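Local coordinates for possible atls1-like light-inducible protein (Prochlorococcus marinus, PDB 2XCZ), which belongs to the macrophage migration inhibitory factor (MIF) family of small alpha/beta proteins and assembles as a trimer, at residues 50-64 with 89-102. Residues are numbered along the deposited sequence; the frame is centred on the assembly and turned at random.
Sequences FSGNTEPTCYVEVKS and GIPADRIYIGFEDV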
loop_
_atom_site.group_PDB
_atom_site.type_symbol
_atom_site.label_atom_id
_atom_site.label_comp_id
_atom_site.label_asym_id
_atom_site.label_seq_id
_atom_site.Cartn_x
_atom_site.Cartn_y
_atom_site.Cartn_z
ATOM N N PHE A 50 6.261 -16.153 -0.317
ATOM C CA PHE A 50 4.941 -16.669 -0.658
ATOM C C PHE A 50 5.012 -18.184 -0.494
ATOM O O PHE A 50 6.000 -18.804 -0.912
ATOM C CB PHE A 50 4.521 -16.283 -2.082
ATOM C CG PHE A 50 3.125 -16.710 -2.427
ATOM C CD1 PHE A 50 2.046 -16.344 -1.615
ATOM C CD2 PHE A 50 2.884 -17.505 -3.543
ATOM C CE1 PHE A 50 0.751 -16.738 -1.920
ATOM C CE2 PHE A 50 1.590 -17.912 -3.859
ATOM C CZ PHE A 50 0.517 -17.526 -3.047
ATOM N N SER A 51 3.994 -18.753 0.146
ATOM C CA SER A 51 3.958 -20.193 0.431
ATOM C C SER A 51 5.155 -20.599 1.302
ATOM O O SER A 51 5.633 -21.742 1.244
ATOM C CB SER A 51 3.955 -21.011 -0.876
ATOM O OG SER A 51 3.023 -20.522 -1.824
ATOM N N GLY A 52 5.664 -19.658 2.080
ATOM C CA GLY A 52 6.803 -19.923 2.969
ATOM C C GLY A 52 8.185 -19.819 2.351
ATOM O O GLY A 52 9.177 -19.976 3.050
ATOM N N ASN A 53 8.269 -19.532 1.051
ATOM C CA ASN A 53 9.577 -19.437 0.384
ATOM C C ASN A 53 9.828 -18.118 -0.370
ATOM O O ASN A 53 8.899 -17.352 -0.618
ATOM C CB ASN A 53 9.820 -20.665 -0.514
ATOM C CG ASN A 53 9.026 -20.618 -1.806
ATOM O OD1 ASN A 53 9.185 -19.702 -2.613
ATOM N ND2 ASN A 53 8.170 -21.616 -2.015
ATOM N N THR A 54 11.083 -17.882 -0.739
ATOM C CA THR A 54 11.521 -16.607 -1.325
ATOM C C THR A 54 11.688 -16.659 -2.841
ATOM O O THR A 54 12.348 -15.804 -3.432
ATOM C CB THR A 54 12.834 -16.114 -0.680
ATOM O OG1 THR A 54 13.788 -17.192 -0.654
ATOM C CG2 THR A 54 12.580 -15.650 0.751
ATOM N N GLU A 55 11.082 -17.651 -3.474
ATOM C CA GLU A 55 11.039 -17.670 -4.930
ATOM C C GLU A 55 10.317 -16.423 -5.469
ATOM O O GLU A 55 9.502 -15.811 -4.744
ATOM C CB GLU A 55 10.388 -18.960 -5.435
ATOM C CG GLU A 55 11.341 -20.168 -5.346
ATOM C CD GLU A 55 12.560 -20.012 -6.251
ATOM O OE1 GLU A 55 12.435 -20.233 -7.482
ATOM O OE2 GLU A 55 13.644 -19.660 -5.740
ATOM N N PRO A 56 10.627 -16.021 -6.718
ATOM C CA PRO A 56 10.031 -14.837 -7.340
ATOM C C PRO A 56 8.538 -14.745 -7.042
ATOM O O PRO A 56 7.804 -15.709 -7.257
ATOM C CB PRO A 56 10.297 -15.054 -8.832
ATOM C CG PRO A 56 11.614 -15.780 -8.832
ATOM C CD PRO A 56 11.611 -16.669 -7.615
ATOM N N THR A 57 8.131 -13.597 -6.502
ATOM C CA THR A 57 6.733 -13.379 -6.120
ATOM C C THR A 57 6.382 -11.893 -6.206
ATOM O O THR A 57 7.270 -11.032 -6.260
ATOM C CB THR A 57 6.424 -13.956 -4.736
ATOM O OG1 THR A 57 5.017 -13.848 -4.488
ATOM C CG2 THR A 57 7.193 -13.233 -3.648
ATOM N N CYS A 58 5.082 -11.593 -6.208
ATOM C CA CYS A 58 4.631 -10.272 -6.580
ATOM C C CYS A 58 3.306 -9.956 -5.883
ATOM O O CYS A 58 2.419 -10.798 -5.873
ATOM C CB CYS A 58 4.422 -10.310 -8.099
ATOM S SG CYS A 58 3.885 -8.881 -8.820
ATOM N N TYR A 59 3.190 -8.768 -5.279
ATOM C CA TYR A 59 1.879 -8.263 -4.849
ATOM C C TYR A 59 1.488 -7.033 -5.653
ATOM O O TYR A 59 2.257 -6.082 -5.749
ATOM C CB TYR A 59 1.838 -7.905 -3.357
ATOM C CG TYR A 59 0.500 -7.292 -2.973
ATOM C CD1 TYR A 59 -0.672 -8.042 -3.058
ATOM C CD2 TYR A 59 0.410 -5.948 -2.585
ATOM C CE1 TYR A 59 -1.905 -7.480 -2.748
ATOM C CE2 TYR A 59 -0.833 -5.362 -2.267
ATOM C CZ TYR A 59 -1.977 -6.143 -2.365
ATOM O OH TYR A 59 -3.200 -5.587 -2.045
ATOM N N VAL A 60 0.267 -7.024 -6.174
ATOM C CA VAL A 60 -0.209 -5.877 -6.945
ATOM C C VAL A 60 -1.441 -5.285 -6.282
ATOM O O VAL A 60 -2.329 -6.022 -5.882
ATOM C CB VAL A 60 -0.613 -6.310 -8.369
ATOM C CG1 VAL A 60 -0.990 -5.082 -9.236
ATOM C CG2 VAL A 60 0.523 -7.120 -9.029
ATOM N N GLU A 61 -1.505 -3.962 -6.173
ATOM C CA GLU A 61 -2.804 -3.359 -5.848
ATOM C C GLU A 61 -3.385 -2.627 -7.045
ATOM O O GLU A 61 -2.678 -1.901 -7.748
ATOM C CB GLU A 61 -2.765 -2.492 -4.609
ATOM C CG GLU A 61 -1.684 -1.513 -4.532
ATOM C CD GLU A 61 -1.906 -0.503 -3.400
ATOM O OE1 GLU A 61 -2.398 -0.890 -2.301
ATOM O OE2 GLU A 61 -1.573 0.670 -3.615
ATOM N N VAL A 62 -4.661 -2.891 -7.297
ATOM C CA VAL A 62 -5.384 -2.244 -8.360
ATOM C C VAL A 62 -6.572 -1.505 -7.775
ATOM O O VAL A 62 -7.331 -2.082 -7.015
ATOM C CB VAL A 62 -5.887 -3.256 -9.413
ATOM C CG1 VAL A 62 -6.804 -2.566 -10.438
ATOM C CG2 VAL A 62 -4.704 -3.910 -10.129
ATOM N N LYS A 63 -6.717 -0.229 -8.135
ATOM C CA LYS A 63 -7.891 0.550 -7.731
ATOM C C LYS A 63 -8.506 1.233 -8.940
ATOM O O LYS A 63 -7.825 1.596 -9.894
ATOM C CB LYS A 63 -7.550 1.592 -6.654
ATOM C CG LYS A 63 -6.960 1.015 -5.378
ATOM C CD LYS A 63 -6.737 2.119 -4.355
ATOM C CE LYS A 63 -6.029 1.605 -3.106
ATOM N NZ LYS A 63 -6.674 0.389 -2.505
ATOM N N SER A 64 -9.820 1.410 -8.886
ATOM C CA SER A 64 -10.524 2.134 -9.925
ATOM C C SER A 64 -11.781 2.739 -9.334
ATOM O O SER A 64 -12.335 2.199 -8.363
ATOM C CB SER A 64 -10.923 1.180 -11.056
ATOM O OG SER A 64 -11.461 1.907 -12.148
ATOM N N GLY A 89 9.262 -12.342 -15.214
ATOM C CA GLY A 89 9.541 -13.761 -15.022
ATOM C C GLY A 89 9.005 -14.303 -13.709
ATOM O O GLY A 89 9.562 -15.253 -13.152
ATOM N N ILE A 90 7.941 -13.688 -13.198
ATOM C CA ILE A 90 7.286 -14.172 -11.982
ATOM C C ILE A 90 6.086 -15.007 -12.415
ATOM O O ILE A 90 5.218 -14.514 -13.134
ATOM C CB ILE A 90 6.815 -13.009 -11.063
ATOM C CG1 ILE A 90 8.007 -12.127 -10.683
ATOM C CG2 ILE A 90 6.108 -13.554 -9.812
ATOM C CD1 ILE A 90 7.643 -10.846 -9.915
ATOM N N PRO A 91 6.045 -16.279 -11.991
ATOM C CA PRO A 91 4.967 -17.193 -12.347
ATOM C C PRO A 91 3.634 -16.630 -11.875
ATOM O O PRO A 91 3.575 -16.061 -10.781
ATOM C CB PRO A 91 5.295 -18.456 -11.543
ATOM C CG PRO A 91 6.708 -18.336 -11.158
ATOM C CD PRO A 91 6.988 -16.883 -11.029
ATOM N N ALA A 92 2.586 -16.789 -12.677
ATOM C CA ALA A 92 1.266 -16.261 -12.318
ATOM C C ALA A 92 0.754 -16.836 -10.990
ATOM O O ALA A 92 0.016 -16.161 -10.261
ATOM C CB ALA A 92 0.261 -16.491 -13.440
ATOM N N ASP A 93 1.155 -18.073 -10.666
ATOM C CA ASP A 93 0.713 -18.682 -9.401
ATOM C C ASP A 93 1.472 -18.169 -8.177
ATOM O O ASP A 93 1.251 -18.650 -7.051
ATOM C CB ASP A 93 0.716 -20.217 -9.449
ATOM C CG ASP A 93 2.117 -20.816 -9.583
ATOM O OD1 ASP A 93 3.135 -20.090 -9.538
ATOM O OD2 ASP A 93 2.182 -22.055 -9.728
ATOM N N ARG A 94 2.362 -17.199 -8.393
ATOM C CA ARG A 94 2.993 -16.501 -7.272
ATOM C C ARG A 94 2.660 -15.002 -7.269
ATOM O O ARG A 94 3.383 -14.184 -6.683
ATOM C CB ARG A 94 4.499 -16.770 -7.253
ATOM C CG ARG A 94 4.786 -18.227 -6.817
ATOM C CD ARG A 94 6.272 -18.526 -6.691
ATOM N NE ARG A 94 6.945 -17.815 -5.601
ATOM C CZ ARG A 94 6.877 -18.137 -4.308
ATOM N NH1 ARG A 94 7.560 -17.414 -3.426
ATOM N NH2 ARG A 94 6.137 -19.165 -3.890
ATOM N N ILE A 95 1.550 -14.659 -7.928
ATOM C CA ILE A 95 1.085 -13.262 -7.990
ATOM C C ILE A 95 -0.253 -13.100 -7.278
ATOM O O ILE A 95 -1.192 -13.858 -7.538
ATOM C CB ILE A 95 0.959 -12.770 -9.459
ATOM C CG1 ILE A 95 2.314 -12.912 -10.183
ATOM C CG2 ILE A 95 0.410 -11.329 -9.490
ATOM C CD1 ILE A 95 2.267 -12.589 -11.655
ATOM N N TYR A 96 -0.318 -12.133 -6.359
ATOM C CA TYR A 96 -1.579 -11.736 -5.729
ATOM C C TYR A 96 -1.937 -10.326 -6.169
ATOM O O TYR A 96 -1.057 -9.474 -6.328
ATOM C CB TYR A 96 -1.435 -11.725 -4.209
ATOM C CG TYR A 96 -1.756 -13.016 -3.494
ATOM C CD1 TYR A 96 -2.306 -14.102 -4.165
ATOM C CD2 TYR A 96 -1.580 -13.116 -2.117
ATOM C CE1 TYR A 96 -2.640 -15.280 -3.485
ATOM C CE2 TYR A 96 -1.894 -14.287 -1.435
ATOM C CZ TYR A 96 -2.432 -15.355 -2.122
ATOM O OH TYR A 96 -2.774 -16.519 -1.455
ATOM N N ILE A 97 -3.235 -10.090 -6.347
ATOM C CA ILE A 97 -3.746 -8.768 -6.671
ATOM C C ILE A 97 -4.851 -8.390 -5.709
ATOM O O ILE A 97 -5.868 -9.113 -5.601
ATOM C CB ILE A 97 -4.273 -8.669 -8.132
ATOM C CG1 ILE A 97 -3.208 -9.138 -9.144
ATOM C CG2 ILE A 97 -4.703 -7.239 -8.438
ATOM C CD1 ILE A 97 -3.781 -9.359 -10.542
ATOM N N GLY A 98 -4.686 -7.252 -5.031
ATOM C CA GLY A 98 -5.783 -6.705 -4.203
ATOM C C GLY A 98 -6.520 -5.629 -4.979
ATOM O O GLY A 98 -5.917 -4.611 -5.366
ATOM N N PHE A 99 -7.824 -5.836 -5.187
ATOM C CA PHE A 99 -8.668 -4.874 -5.916
ATOM C C PHE A 99 -9.504 -4.014 -4.969
ATOM O O PHE A 99 -9.964 -4.499 -3.932
ATOM C CB PHE A 99 -9.670 -5.616 -6.826
ATOM C CG PHE A 99 -9.051 -6.278 -8.020
ATOM C CD1 PHE A 99 -8.932 -5.590 -9.233
ATOM C CD2 PHE A 99 -8.608 -7.595 -7.946
ATOM C CE1 PHE A 99 -8.387 -6.202 -10.335
ATOM C CE2 PHE A 99 -8.055 -8.236 -9.052
ATOM C CZ PHE A 99 -7.925 -7.539 -10.257
ATOM N N GLU A 100 -9.753 -2.762 -5.358
ATOM C CA GLU A 100 -10.694 -1.902 -4.639
ATOM C C GLU A 100 -11.453 -1.040 -5.655
ATOM O O GLU A 100 -10.849 -0.429 -6.537
ATOM C CB GLU A 100 -9.944 -1.011 -3.645
ATOM C CG GLU A 100 -10.840 -0.119 -2.789
ATOM C CD GLU A 100 -10.066 0.581 -1.683
ATOM O OE1 GLU A 100 -9.179 1.412 -1.986
ATOM O OE2 GLU A 100 -10.338 0.292 -0.498
ATOM N N ASP A 101 -12.784 -1.057 -5.562
ATOM C CA ASP A 101 -13.627 -0.117 -6.287
ATOM C C ASP A 101 -13.831 1.065 -5.336
ATOM O O ASP A 101 -14.522 0.960 -4.309
ATOM C CB ASP A 101 -14.952 -0.800 -6.678
ATOM C CG ASP A 101 -15.938 0.145 -7.358
ATOM O OD1 ASP A 101 -15.698 1.376 -7.408
ATOM O OD2 ASP A 101 -16.982 -0.355 -7.832
ATOM N N VAL A 102 -13.187 2.186 -5.660
ATOM C CA VAL A 102 -13.106 3.338 -4.760
ATOM C C VAL A 102 -14.186 4.356 -5.117
ATOM O O VAL A 102 -14.306 4.718 -6.291
ATOM C CB VAL A 102 -11.736 4.042 -4.884
ATOM C CG1 VAL A 102 -11.636 5.189 -3.871
ATOM C CG2 VAL A 102 -10.596 3.051 -4.666
HETATM O O HOH W 1 -6.417 -1.905 -4.109
#
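The guanidinium of Arg94 has Glu55 CB and Asn53 OD1 over one face and Phe50 CB over the opposite one. At its edges it meets the backbone oxygens of Phe50, Asn53, Glu55 and Pro56. The Phe50 ring turns its own edge to the face of Tyr96, an edge-to-face pair with planes at 71° and CE1 of Phe50 3.5 Å from CZ of Tyr96. Strands 58-64 and 95-101 are the parallel neighbours of a beta-alpha-beta unit of the MIF fold, with helix 72-88 as the crossover.

Arg94 ties the loop before strand 58-64 to the start of strand 95-101. NH2 and NH1 both donate to Phe50 O. NH1 of Arg94 also hydrogen-bonds to Asn53 O and, at 2.8 Å, to Glu55 O. NE donates to Pro56 O. A bend at chi3 (67°) turns the guanidinium toward these four carbonyls. Asn53 OD1 accepts from Glu55 N, an Asx turn that shapes the same loop.

Val60, Val62, Ile97 and Phe99 pack on the face toward helix 72-88. On the other face, Tyr59 OH lies 3.5 Å from Gly98 CA. Tyr96 OH bonds to Tyr37 O of the second subunit, and the sheet continues into that chain. Farther along, Lys63 NZ forms a 2.8 Å salt bridge with Glu100 OE1, approaching from above the carboxylate plane. A water accepts from Lys63 NZ, and its oxygen lies 3.0 Å from Gly98 O, to which it donates.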